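Local coordinates for protein L-threonine-O-3-phosphate decarboxylase (Porphyromonas gingivalis, PDB 3FKD) that probably binds pyridoxal 5'-phosphate and, as a member of the class I and II aminotransferase family, probably decarboxylates L-threonine O-3-phosphate, at residues E16-S21 and T321-A326; V72-T77 and A227-A232; T54-L59 and N68-T73; K35-N40 and A232-K237; M302-A307 and S316-T321. All blocks are in the same frame, centred on the assembly; numbering follows the deposited sequence.

Contact 1: residues E16-S21 and T321-A326; sequences EIVNFS and TTQRPA
At the rim of the small mixed sheet that also carries the hairpin of strands 302-306 and 317-321, the short edge strand 18-19 runs past the turn leading from strand 317-321 into helix 325-339. One backbone bond ties the two: Thr321 N donates to Phe20 O at 3.0 Å, nearly straight (169°) and on a lone pair of the carbonyl. Beyond it Gln323 folds back over the aromatic ring. Its CG, held beside the backbone N, lies over one face of Phe20, 3.7 Å from the ring centroid and displaced toward the rim at CD1 and CE1, a CH-pi contact. A bend at chi2 (-50°) then turns the amide almost perpendicular to the ring, and Gln323 NE2 reaches Thr321 O at 2.9 Å from well above the carbonyl plane. In segment 16-21, Asn19 OD1 accepts from both Ser21 N (2.9 Å) and Ser21 OG (2.8 Å), the first bond closing an Asx turn. Phe331 of helix 325-339 also meets the Phe20 ring. The aliphatic part of Gln323 therefore does the packing, while its amide is bonded to a carbonyl two residues back, bridging the turn before Arg324, the N-cap of the final helix.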
# COMPACT_ATOMS: atom_id res chain seq x y z
N GLU A 16 -16.85 -17.07 15.90
CA GLU A 16 -17.10 -17.72 17.19
C GLU A 16 -16.33 -17.05 18.37
O GLU A 16 -16.77 -17.08 19.52
CB GLU A 16 -16.82 -19.23 17.09
CG GLU A 16 -17.28 -20.06 18.29
CD GLU A 16 -18.81 -20.13 18.47
OE1 GLU A 16 -19.57 -19.54 17.67
OE2 GLU A 16 -19.25 -20.80 19.43
N ILE A 17 -15.18 -16.45 18.07
CA ILE A 17 -14.52 -15.55 19.03
C ILE A 17 -15.09 -14.12 18.96
O ILE A 17 -15.25 -13.56 17.87
CB ILE A 17 -13.01 -15.47 18.78
CG1 ILE A 17 -12.32 -16.77 19.24
CG2 ILE A 17 -12.41 -14.26 19.51
CD1 ILE A 17 -10.78 -16.80 18.96
N VAL A 18 -15.41 -13.55 20.12
CA VAL A 18 -15.93 -12.18 20.21
C VAL A 18 -14.80 -11.17 20.43
O VAL A 18 -14.00 -11.31 21.38
CB VAL A 18 -16.94 -12.07 21.36
CG1 VAL A 18 -17.55 -10.64 21.44
CG2 VAL A 18 -18.03 -13.14 21.19
N ASN A 19 -14.72 -10.17 19.55
CA ASN A 19 -13.55 -9.30 19.52
C ASN A 19 -13.76 -7.95 20.20
O ASN A 19 -14.59 -7.17 19.76
CB ASN A 19 -13.07 -9.09 18.10
CG ASN A 19 -11.63 -8.66 18.05
OD1 ASN A 19 -11.04 -8.30 19.06
ND2 ASN A 19 -11.05 -8.70 16.87
N PHE A 20 -13.00 -7.71 21.27
CA PHE A 20 -13.09 -6.49 22.08
C PHE A 20 -11.80 -5.66 21.85
O PHE A 20 -11.64 -4.57 22.38
CB PHE A 20 -13.27 -6.82 23.61
CG PHE A 20 -14.60 -7.47 23.97
CD1 PHE A 20 -15.67 -6.70 24.41
CD2 PHE A 20 -14.76 -8.83 23.88
CE1 PHE A 20 -16.90 -7.28 24.71
CE2 PHE A 20 -15.98 -9.41 24.19
CZ PHE A 20 -17.05 -8.63 24.59
N SER A 21 -10.89 -6.18 21.04
CA SER A 21 -9.56 -5.59 20.88
C SER A 21 -9.35 -4.60 19.71
O SER A 21 -8.27 -4.05 19.57
CB SER A 21 -8.56 -6.72 20.73
OG SER A 21 -8.52 -7.13 19.38
N THR A 321 -13.24 -2.26 23.34
CA THR A 321 -14.34 -1.70 22.56
C THR A 321 -15.68 -2.36 22.84
O THR A 321 -15.83 -3.57 22.69
CB THR A 321 -14.10 -1.83 21.03
OG1 THR A 321 -12.78 -1.40 20.72
CG2 THR A 321 -15.14 -1.00 20.22
N THR A 322 -16.66 -1.55 23.22
CA THR A 322 -18.05 -1.99 23.38
C THR A 322 -18.57 -2.83 22.20
O THR A 322 -18.64 -2.36 21.08
CB THR A 322 -18.94 -0.77 23.56
OG1 THR A 322 -18.44 -0.00 24.65
CG2 THR A 322 -20.46 -1.15 23.73
N GLN A 323 -18.92 -4.07 22.48
CA GLN A 323 -19.52 -4.99 21.53
C GLN A 323 -21.05 -4.99 21.76
O GLN A 323 -21.60 -4.00 22.20
CB GLN A 323 -18.88 -6.37 21.68
CG GLN A 323 -17.36 -6.37 21.35
CD GLN A 323 -17.04 -5.68 19.97
OE1 GLN A 323 -17.57 -6.07 18.94
NE2 GLN A 323 -16.21 -4.64 20.00
N ARG A 324 -21.75 -6.06 21.44
CA ARG A 324 -23.21 -6.05 21.72
C ARG A 324 -23.57 -6.17 23.24
O ARG A 324 -22.77 -6.66 24.04
CB ARG A 324 -23.91 -7.15 20.93
CG ARG A 324 -23.89 -6.94 19.44
CD ARG A 324 -24.34 -8.21 18.73
NE ARG A 324 -24.10 -8.15 17.29
CZ ARG A 324 -24.36 -9.14 16.43
NH1 ARG A 324 -24.11 -8.98 15.14
NH2 ARG A 324 -24.86 -10.30 16.87
N PRO A 325 -24.77 -5.74 23.64
CA PRO A 325 -25.10 -5.83 25.08
C PRO A 325 -24.96 -7.24 25.63
O PRO A 325 -24.18 -7.45 26.56
CB PRO A 325 -26.54 -5.36 25.14
CG PRO A 325 -26.67 -4.42 24.01
CD PRO A 325 -25.83 -5.03 22.89
N ALA A 326 -25.65 -8.21 25.04
CA ALA A 326 -25.44 -9.59 25.43
C ALA A 326 -23.94 -10.00 25.49
O ALA A 326 -23.55 -10.72 26.37
CB ALA A 326 -26.24 -10.55 24.54

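Contact 2: residues V72-T77 and A227-A232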
# COMPACT_ATOMS: atom_id res chain seq x y z
N VAL A 72 -5.59 10.54 -2.04
CA VAL A 72 -5.94 9.20 -1.63
C VAL A 72 -4.69 8.40 -1.28
O VAL A 72 -3.70 8.48 -1.94
CB VAL A 72 -6.84 8.47 -2.69
CG1 VAL A 72 -7.27 7.09 -2.22
CG2 VAL A 72 -8.05 9.33 -3.02
N THR A 73 -4.76 7.62 -0.23
CA THR A 73 -3.60 6.96 0.31
C THR A 73 -3.86 5.45 0.50
O THR A 73 -5.00 5.03 0.49
CB THR A 73 -3.17 7.67 1.64
OG1 THR A 73 -1.79 7.41 1.88
CG2 THR A 73 -3.99 7.22 2.81
N ASN A 74 -2.81 4.65 0.61
CA ASN A 74 -2.93 3.22 0.88
C ASN A 74 -3.23 2.95 2.37
O ASN A 74 -2.43 2.32 3.03
CB ASN A 74 -1.62 2.53 0.51
CG ASN A 74 -1.72 1.00 0.46
OD1 ASN A 74 -2.74 0.44 0.18
ND2 ASN A 74 -0.58 0.34 0.67
N GLY A 75 -4.38 3.39 2.87
CA GLY A 75 -4.66 3.29 4.30
C GLY A 75 -4.27 4.58 5.02
O GLY A 75 -3.49 5.35 4.50
N PRO A 76 -4.84 4.83 6.21
CA PRO A 76 -4.49 6.10 6.86
C PRO A 76 -3.07 6.04 7.41
O PRO A 76 -2.38 7.08 7.39
CB PRO A 76 -5.52 6.22 7.98
CG PRO A 76 -6.03 4.83 8.17
CD PRO A 76 -6.06 4.24 6.77
N THR A 77 -2.62 4.86 7.82
CA THR A 77 -1.22 4.70 8.22
C THR A 77 -0.21 5.18 7.14
O THR A 77 0.67 5.99 7.43
CB THR A 77 -0.88 3.24 8.65
OG1 THR A 77 -1.68 2.84 9.76
CG2 THR A 77 0.56 3.12 9.04
N ALA A 227 -0.40 3.27 -5.97
CA ALA A 227 -0.27 3.00 -4.52
C ALA A 227 -1.61 2.60 -3.84
O ALA A 227 -1.59 1.95 -2.78
CB ALA A 227 0.32 4.17 -3.82
N VAL A 228 -2.73 2.96 -4.47
CA VAL A 228 -4.06 2.62 -3.96
C VAL A 228 -4.72 1.55 -4.84
O VAL A 228 -5.02 1.81 -6.01
CB VAL A 228 -5.00 3.87 -3.87
CG1 VAL A 228 -6.30 3.50 -3.26
CG2 VAL A 228 -4.32 4.97 -3.04
N ASN A 229 -4.94 0.37 -4.28
CA ASN A 229 -5.42 -0.75 -5.06
C ASN A 229 -6.89 -0.59 -5.53
O ASN A 229 -7.66 0.20 -4.97
CB ASN A 229 -5.18 -2.08 -4.33
CG ASN A 229 -6.09 -2.26 -3.11
OD1 ASN A 229 -7.26 -2.63 -3.25
ND2 ASN A 229 -5.57 -1.95 -1.91
N ALA A 230 -7.24 -1.37 -6.56
CA ALA A 230 -8.44 -1.17 -7.39
C ALA A 230 -9.73 -1.45 -6.67
O ALA A 230 -10.67 -0.69 -6.81
CB ALA A 230 -8.37 -2.04 -8.70
N LEU A 231 -9.76 -2.54 -5.92
CA LEU A 231 -10.94 -2.91 -5.16
C LEU A 231 -11.21 -1.89 -4.09
O LEU A 231 -12.37 -1.62 -3.80
CB LEU A 231 -10.75 -4.25 -4.49
CG LEU A 231 -10.88 -5.46 -5.40
CD1 LEU A 231 -10.44 -6.68 -4.59
CD2 LEU A 231 -12.33 -5.61 -6.00
N ALA A 232 -10.15 -1.36 -3.47
CA ALA A 232 -10.30 -0.34 -2.44
C ALA A 232 -10.92 0.91 -3.01
O ALA A 232 -11.78 1.53 -2.37
CB ALA A 232 -8.96 -0.01 -1.71
O HOH W 1 -2.74 -1.91 -1.53
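Two asparagine amides, Asn74 and Asn229, are the flat groups here, joined end to end through a water. Ala227 O sits above the amide of Asn74, 3.4 Å from its CG. The nitrogen end, Asn74 ND2, donates to Ala227 O of the second subunit, whose own Asn74 packs against this one. At the oxygen end, Asn74 OD1 is 2.9 Å from the water, which bridges it to Asn229 by accepting from Asn229 ND2 at 2.9 Å. Asn229 is the N-cap of helix 230-241: its OD1 takes the N-H of Ala232 at 3.2 Å, from 41° above the carbonyl plane, while ND2 is also bonded to Leu204 O. The apolar half is built on Val228. With CG1 anti to the backbone N (chi1 -176°), its CG2 lies beside the backbone N, where it meets Val72 CG1 at 3.7 Å and Thr73 O at 3.6 Å; the two valines cross at about a right angle. Asn74 itself centres an inverse gamma turn. The contact thus brings the end of edge strand 70-73, just ahead of helix 75-86, against the loop entering helix 230-241, with Ile206 touching Val72 and the second subunit closing over the asparagines.

Contact 3: residues T54-L59 and N68-T73; sequences TLRQML and NAILVT
Ile70, Arg56 and Val72 bury the largest areas where helix 53-62 lies across strand 70-73, the short segment axes passing 8.0 Å apart at 131°. Ile70 and Val72, two residues apart on the strand, both point toward the helix, whereas Leu71 between them turns away. Ile70 places CG2 anti to its backbone N, and this methyl is shared: it lies 3.7 Å from Arg56 CG and 3.9 Å from Leu59 CD1. Arg56 slides past Ile70 in the opposite direction, its CD resting 3.4 Å from Ile70 O. A bend at chi3 (70°) then carries its guanidinium off the strand, where NH1 forms a salt bridge with Asp51 and NE bonds to Asn67, so the aliphatic stem packs while the charge is satisfied beside the contact. Val72 divides its two methyls. CG2 approaches Leu59 CD1 at 3.9 Å and the helix backbone at Arg56 N, while CG1 faces Leu55 CD2 at the looser distance of 4.2 Å. Leu55 and Leu59, one helical turn apart, each cross Val72 at about a right angle, and both also touch helix 230-241 at Ala236 and Leu240. Apolar helix-on-strand packing of this kind, with alternate strand residues facing one side of the helix, covers one side of the edge strand of the seven-stranded sheet in the large domain of fold type I pyridoxal-phosphate enzymes.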
# COMPACT_ATOMS: atom_id res chain seq x y z
N THR A 54 -10.32 9.72 -9.96
CA THR A 54 -11.75 9.81 -9.93
C THR A 54 -12.26 9.79 -8.49
O THR A 54 -13.17 10.57 -8.12
CB THR A 54 -12.43 8.69 -10.78
OG1 THR A 54 -12.07 8.86 -12.14
CG2 THR A 54 -13.90 8.80 -10.73
N LEU A 55 -11.68 8.92 -7.66
CA LEU A 55 -12.01 8.92 -6.24
C LEU A 55 -11.67 10.26 -5.63
O LEU A 55 -12.49 10.86 -4.93
CB LEU A 55 -11.33 7.79 -5.48
CG LEU A 55 -11.71 7.56 -4.01
CD1 LEU A 55 -13.24 7.59 -3.84
CD2 LEU A 55 -11.15 6.27 -3.52
N ARG A 56 -10.46 10.75 -5.92
CA ARG A 56 -10.01 12.04 -5.41
C ARG A 56 -11.02 13.12 -5.74
O ARG A 56 -11.46 13.87 -4.87
CB ARG A 56 -8.65 12.41 -6.00
CG ARG A 56 -8.04 13.65 -5.37
CD ARG A 56 -6.80 14.07 -6.11
NE ARG A 56 -7.10 14.61 -7.44
CZ ARG A 56 -6.64 14.10 -8.58
NH1 ARG A 56 -5.85 13.04 -8.58
NH2 ARG A 56 -6.96 14.66 -9.74
N GLN A 57 -11.40 13.18 -7.01
CA GLN A 57 -12.40 14.13 -7.47
C GLN A 57 -13.71 14.03 -6.66
O GLN A 57 -14.18 15.03 -6.14
CB GLN A 57 -12.61 13.97 -8.98
CG GLN A 57 -13.77 14.72 -9.59
CD GLN A 57 -13.60 16.22 -9.54
OE1 GLN A 57 -13.93 16.88 -8.53
NE2 GLN A 57 -13.09 16.79 -10.64
N MSE A 58 -14.28 12.84 -6.53
CA MSE A 58 -15.53 12.71 -5.77
C MSE A 58 -15.41 12.99 -4.25
O MSE A 58 -16.40 13.31 -3.60
CB MSE A 58 -16.14 11.33 -5.93
CG MSE A 58 -16.23 10.80 -7.37
SE MSE A 58 -16.68 8.91 -7.15
CE MSE A 58 -16.02 8.15 -8.79
N LEU A 59 -14.22 12.83 -3.69
CA LEU A 59 -14.02 13.16 -2.30
C LEU A 59 -14.03 14.67 -2.16
O LEU A 59 -14.72 15.22 -1.32
CB LEU A 59 -12.69 12.58 -1.79
CG LEU A 59 -12.64 11.07 -1.51
CD1 LEU A 59 -11.22 10.58 -1.22
CD2 LEU A 59 -13.61 10.70 -0.38
N ASN A 68 -7.36 19.72 -5.66
CA ASN A 68 -6.01 19.94 -5.20
C ASN A 68 -5.73 19.57 -3.74
O ASN A 68 -4.58 19.48 -3.31
CB ASN A 68 -5.72 21.43 -5.30
CG ASN A 68 -5.34 21.87 -6.67
OD1 ASN A 68 -4.77 21.08 -7.45
ND2 ASN A 68 -5.64 23.13 -6.99
N ALA A 69 -6.79 19.43 -2.95
CA ALA A 69 -6.58 19.32 -1.52
C ALA A 69 -6.79 17.90 -0.99
O ALA A 69 -6.68 17.70 0.21
CB ALA A 69 -7.46 20.33 -0.76
N ILE A 70 -7.11 16.95 -1.87
CA ILE A 70 -7.21 15.55 -1.45
C ILE A 70 -6.09 14.70 -2.03
O ILE A 70 -5.58 14.95 -3.11
CB ILE A 70 -8.61 14.89 -1.70
CG1 ILE A 70 -9.60 15.22 -0.58
CG2 ILE A 70 -8.51 13.37 -1.71
CD1 ILE A 70 -10.29 16.57 -0.68
N LEU A 71 -5.71 13.69 -1.30
CA LEU A 71 -4.72 12.76 -1.78
C LEU A 71 -5.11 11.42 -1.18
O LEU A 71 -5.02 11.23 0.05
CB LEU A 71 -3.31 13.17 -1.31
CG LEU A 71 -2.26 12.10 -1.60
CD1 LEU A 71 -1.65 12.29 -2.94
CD2 LEU A 71 -1.17 12.08 -0.53
N VAL A 72 -5.59 10.54 -2.04
CA VAL A 72 -5.94 9.20 -1.63
C VAL A 72 -4.69 8.40 -1.28
O VAL A 72 -3.70 8.48 -1.94
CB VAL A 72 -6.84 8.47 -2.69
CG1 VAL A 72 -7.27 7.09 -2.22
CG2 VAL A 72 -8.05 9.33 -3.02
N THR A 73 -4.76 7.62 -0.23
CA THR A 73 -3.60 6.96 0.31
C THR A 73 -3.86 5.45 0.50
O THR A 73 -5.00 5.03 0.49
CB THR A 73 -3.17 7.67 1.64
OG1 THR A 73 -1.79 7.41 1.88
CG2 THR A 73 -3.99 7.22 2.81

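Contact 4: residues K35-N40 and A232-K237; sequences KHLVEN and AIEAAK
Two helices, 31-39 near the N-terminus and 230-241 of the large domain, meet as a crossed pair, their short axes 9.9 Å apart and inclined at 134°. The closer-packed side belongs to Leu37. Its CG stands beside the backbone N, and CD1 runs anti at chi2, which turns CD2 aside toward the other helix, where it touches Ala235 N at 3.8 Å and Ala235 CB at 4.1 Å. The same methyl lies 3.9 Å from Glu234 CG, as the leucine and the stem of the glutamate slide past each other. Ala235 offers no more than a methyl, so the leucine can come down close to the helix backbone; Ile44 of the second subunit also packs on Leu37. The more open side is polar, made by the partly exposed His36, Asn40 and Glu234. Bent at chi2, Glu234 turns its carboxylate plane nearly parallel to that of the imidazole (5°), yet the bond from His36 NE2 to Glu234 OE2 is short at 2.7 Å and weak, with only 119° at the hydrogen. The carboxylate may nevertheless favour a protonated imidazole, whose ring stacks with Phe238. Asn40, just past the helix, folds back: Asn40 ND2 passes 3.2 Å above the plane of the His36 ring and donates to His36 O at 2.9 Å, so that this carbonyl accepts from both Asn40 N and ND2.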
# COMPACT_ATOMS: atom_id res chain seq x y z
N LYS A 35 -21.44 -7.45 -2.04
CA LYS A 35 -22.02 -7.80 -3.30
C LYS A 35 -21.45 -6.90 -4.41
O LYS A 35 -21.11 -7.40 -5.49
CB LYS A 35 -23.55 -7.71 -3.24
CG LYS A 35 -24.23 -7.95 -4.58
CD LYS A 35 -23.61 -9.16 -5.28
CE LYS A 35 -24.69 -10.03 -5.94
NZ LYS A 35 -25.81 -10.34 -4.99
N HIS A 36 -21.34 -5.60 -4.14
CA HIS A 36 -20.76 -4.66 -5.11
C HIS A 36 -19.32 -5.01 -5.59
O HIS A 36 -19.04 -4.96 -6.77
CB HIS A 36 -20.84 -3.20 -4.62
CG HIS A 36 -20.40 -2.19 -5.64
ND1 HIS A 36 -21.19 -1.80 -6.70
CD2 HIS A 36 -19.24 -1.51 -5.77
CE1 HIS A 36 -20.55 -0.92 -7.43
NE2 HIS A 36 -19.36 -0.72 -6.89
N LEU A 37 -18.44 -5.40 -4.68
CA LEU A 37 -17.10 -5.84 -5.08
C LEU A 37 -17.10 -7.13 -5.90
O LEU A 37 -16.20 -7.37 -6.73
CB LEU A 37 -16.22 -6.03 -3.85
CG LEU A 37 -16.10 -4.76 -3.02
CD1 LEU A 37 -15.40 -5.09 -1.67
CD2 LEU A 37 -15.48 -3.56 -3.77
N VAL A 38 -18.08 -7.98 -5.64
CA VAL A 38 -18.19 -9.25 -6.33
C VAL A 38 -18.58 -8.96 -7.78
O VAL A 38 -18.07 -9.56 -8.74
CB VAL A 38 -19.23 -10.15 -5.61
CG1 VAL A 38 -19.50 -11.40 -6.40
CG2 VAL A 38 -18.72 -10.49 -4.20
N GLU A 39 -19.45 -7.97 -7.93
CA GLU A 39 -19.89 -7.55 -9.25
C GLU A 39 -18.76 -6.89 -10.08
O GLU A 39 -18.66 -7.11 -11.30
CB GLU A 39 -21.13 -6.65 -9.13
CG GLU A 39 -22.39 -7.45 -8.72
CD GLU A 39 -23.57 -6.57 -8.35
OE1 GLU A 39 -23.43 -5.33 -8.44
OE2 GLU A 39 -24.62 -7.12 -7.96
N ASN A 40 -17.92 -6.10 -9.42
CA ASN A 40 -16.82 -5.41 -10.10
C ASN A 40 -15.47 -6.01 -9.83
O ASN A 40 -14.46 -5.31 -9.84
CB ASN A 40 -16.82 -3.93 -9.74
CG ASN A 40 -18.13 -3.27 -10.09
OD1 ASN A 40 -18.32 -2.80 -11.23
ND2 ASN A 40 -19.07 -3.26 -9.13
N ALA A 232 -10.15 -1.36 -3.47
CA ALA A 232 -10.30 -0.34 -2.44
C ALA A 232 -10.92 0.91 -3.01
O ALA A 232 -11.78 1.53 -2.37
CB ALA A 232 -8.96 -0.01 -1.71
N ILE A 233 -10.49 1.29 -4.21
CA ILE A 233 -11.02 2.48 -4.88
C ILE A 233 -12.52 2.28 -5.06
O ILE A 233 -13.33 3.19 -4.87
CB ILE A 233 -10.27 2.80 -6.24
CG1 ILE A 233 -9.03 3.69 -5.99
CG2 ILE A 233 -11.15 3.55 -7.17
CD1 ILE A 233 -7.83 3.42 -6.92
N GLU A 234 -12.86 1.04 -5.38
CA GLU A 234 -14.20 0.62 -5.72
C GLU A 234 -15.12 0.57 -4.47
O GLU A 234 -16.26 1.02 -4.52
CB GLU A 234 -14.11 -0.73 -6.44
CG GLU A 234 -15.39 -1.28 -6.95
CD GLU A 234 -16.00 -0.52 -8.14
OE1 GLU A 234 -15.34 0.36 -8.72
OE2 GLU A 234 -17.16 -0.83 -8.50
N ALA A 235 -14.59 0.07 -3.36
CA ALA A 235 -15.31 0.08 -2.09
C ALA A 235 -15.61 1.50 -1.65
O ALA A 235 -16.74 1.82 -1.26
CB ALA A 235 -14.52 -0.65 -1.01
N ALA A 236 -14.60 2.35 -1.71
CA ALA A 236 -14.76 3.75 -1.31
C ALA A 236 -15.81 4.50 -2.13
O ALA A 236 -16.62 5.24 -1.56
CB ALA A 236 -13.41 4.50 -1.32
N LYS A 237 -15.76 4.33 -3.45
CA LYS A 237 -16.74 4.93 -4.36
C LYS A 237 -18.17 4.56 -3.97
O LYS A 237 -19.07 5.41 -3.96
CB LYS A 237 -16.46 4.48 -5.80
CG LYS A 237 -15.59 5.44 -6.56
CD LYS A 237 -15.03 4.82 -7.82
CE LYS A 237 -13.98 5.74 -8.48
NZ LYS A 237 -13.31 5.12 -9.62

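Contact 5: residues M302-A307 and S316-T321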
# COMPACT_ATOMS: atom_id res chain seq x y z
N MSE A 302 -12.83 -14.70 24.21
CA MSE A 302 -12.96 -13.27 23.99
C MSE A 302 -11.61 -12.63 23.80
O MSE A 302 -10.70 -12.82 24.62
CB MSE A 302 -13.66 -12.63 25.17
CG MSE A 302 -15.15 -12.81 25.14
SE MSE A 302 -16.02 -12.33 26.82
CE MSE A 302 -16.59 -14.12 27.41
N LEU A 303 -11.47 -11.84 22.75
CA LEU A 303 -10.23 -11.13 22.55
C LEU A 303 -10.25 -9.70 23.08
O LEU A 303 -11.19 -8.97 22.87
CB LEU A 303 -9.74 -11.19 21.08
CG LEU A 303 -8.28 -10.74 20.89
CD1 LEU A 303 -7.32 -11.70 21.56
CD2 LEU A 303 -7.89 -10.60 19.42
N ILE A 304 -9.17 -9.31 23.75
CA ILE A 304 -9.01 -7.95 24.26
C ILE A 304 -7.66 -7.41 23.79
O ILE A 304 -6.78 -8.20 23.46
CB ILE A 304 -9.07 -7.92 25.81
CG1 ILE A 304 -7.81 -8.54 26.41
CG2 ILE A 304 -10.22 -8.70 26.28
CD1 ILE A 304 -7.75 -8.43 27.86
N ARG A 305 -7.50 -6.09 23.76
CA ARG A 305 -6.22 -5.46 23.48
C ARG A 305 -5.35 -5.17 24.74
O ARG A 305 -5.61 -4.25 25.50
CB ARG A 305 -6.45 -4.17 22.68
CG ARG A 305 -5.23 -3.31 22.44
CD ARG A 305 -4.26 -3.89 21.41
NE ARG A 305 -3.64 -2.84 20.58
CZ ARG A 305 -2.47 -2.29 20.86
NH1 ARG A 305 -1.78 -2.69 21.92
NH2 ARG A 305 -1.97 -1.33 20.09
N ASP A 306 -4.31 -5.97 24.92
CA ASP A 306 -3.25 -5.58 25.84
C ASP A 306 -2.70 -4.20 25.43
O ASP A 306 -2.07 -4.03 24.37
CB ASP A 306 -2.13 -6.62 25.83
CG ASP A 306 -1.04 -6.34 26.86
OD1 ASP A 306 -0.77 -5.16 27.21
OD2 ASP A 306 -0.45 -7.33 27.33
N ALA A 307 -2.97 -3.20 26.26
CA ALA A 307 -2.53 -1.84 26.00
C ALA A 307 -1.10 -1.50 26.53
O ALA A 307 -0.65 -0.36 26.43
CB ALA A 307 -3.55 -0.86 26.54
N SER A 316 -0.78 -2.89 33.39
CA SER A 316 -2.07 -2.94 34.06
C SER A 316 -3.22 -2.50 33.14
O SER A 316 -4.38 -2.59 33.53
CB SER A 316 -2.05 -2.08 35.32
OG SER A 316 -1.85 -0.72 35.01
N TYR A 317 -2.89 -2.01 31.93
CA TYR A 317 -3.89 -1.44 31.03
C TYR A 317 -4.33 -2.33 29.85
O TYR A 317 -3.49 -2.90 29.16
CB TYR A 317 -3.42 -0.11 30.47
CG TYR A 317 -3.41 1.02 31.46
CD1 TYR A 317 -2.26 1.28 32.23
CD2 TYR A 317 -4.50 1.86 31.61
CE1 TYR A 317 -2.22 2.32 33.13
CE2 TYR A 317 -4.46 2.90 32.53
CZ TYR A 317 -3.30 3.13 33.28
OH TYR A 317 -3.23 4.16 34.19
N VAL A 318 -5.64 -2.44 29.65
CA VAL A 318 -6.20 -3.00 28.42
C VAL A 318 -7.11 -1.98 27.73
O VAL A 318 -7.72 -1.14 28.38
CB VAL A 318 -6.99 -4.31 28.67
CG1 VAL A 318 -6.13 -5.31 29.39
CG2 VAL A 318 -8.25 -4.05 29.44
N ARG A 319 -7.17 -2.05 26.41
CA ARG A 319 -8.15 -1.27 25.66
C ARG A 319 -9.34 -2.19 25.35
O ARG A 319 -9.14 -3.31 24.88
CB ARG A 319 -7.55 -0.70 24.35
CG ARG A 319 -8.42 0.40 23.70
CD ARG A 319 -7.93 0.85 22.39
NE ARG A 319 -7.85 -0.29 21.50
CZ ARG A 319 -7.02 -0.40 20.47
NH1 ARG A 319 -6.18 0.59 20.16
NH2 ARG A 319 -7.06 -1.50 19.76
N ILE A 320 -10.55 -1.71 25.61
CA ILE A 320 -11.78 -2.46 25.32
C ILE A 320 -12.79 -1.67 24.46
O ILE A 320 -13.15 -0.54 24.81
CB ILE A 320 -12.53 -2.81 26.61
CG1 ILE A 320 -11.59 -3.39 27.68
CG2 ILE A 320 -13.72 -3.73 26.31
CD1 ILE A 320 -11.55 -4.87 27.72
N THR A 321 -13.24 -2.26 23.34
CA THR A 321 -14.34 -1.70 22.56
C THR A 321 -15.68 -2.36 22.84
O THR A 321 -15.83 -3.57 22.69
CB THR A 321 -14.10 -1.83 21.03
OG1 THR A 321 -12.78 -1.40 20.72
CG2 THR A 321 -15.14 -1.00 20.22
O HOH W 2 -3.78 0.53 17.93
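Backbone bonds set the register of this antiparallel pair. Arg305 and Arg319 form a hydrogen-bonded pair, firm in one direction, Arg319 N to Arg305 O at 2.8 Å, and weak in the other. Beyond Asp306 and Val318, a non-hydrogen-bonded pair whose side chains diverge, Ala307 N donates to Tyr317 O at 3.0 Å from above the carbonyl plane. Charged side chains come next. Arg305 and Arg319 lie on the same face of the sheet, and Arg305 CG sits 3.6 Å above the guanidinium plane of Arg319. The two guanidiniums stand 75° apart, with Arg305 NE and Arg319 NH2 only 3.8 Å from each other. Acceptors around the two groups may ease the repulsion: Arg305 NH1 reaches Asp306 O at 2.8 Å and also Asn309, Arg319 NH2 bonds to Ser21 O, and a water in the Arg319 plane bridges both, accepting from Arg319 NH1 at 3.3 Å and weakly from Arg305 NH2. Apolar contacts complete the account. Ile304 holds CG1 in the crowded position (chi1 71°), which brings its CD1 3.8 Å from Val318 CG1; Phe331 touches Ile304 and Ile320 alike. The result is a beta hairpin at the heart of the small-domain sheet. In class I and II aminotransferases the equivalent strand carries the arginine that holds the substrate carboxylate, and the weak bond from Arg319 NH1 to Asn140 is consistent with Arg319 occupying that place.

In the fold
The five contacts fall into two groups. Contacts 1 and 5 belong to the small-domain sheet: their centres are 11 Å apart, they share Thr321, and Phe20 N lies 2.7 Å from Leu303 O. Contacts 2 and 3 lie in the large domain and share Val72 and Thr73; contact 4 joins the N-terminal helix 31-39 to its helix 230-241, where it meets contact 2, and Leu55 packs on Ala236 between contacts 3 and 4. Contacts 3 and 5 have centres about 35 Å apart, whereas the nearest atoms of contacts 2 and 5 are about 11 Å apart. As in fold type I enzymes, the cofactor is expected between the domains near the subunit interface, which contacts 2 and 4 reach.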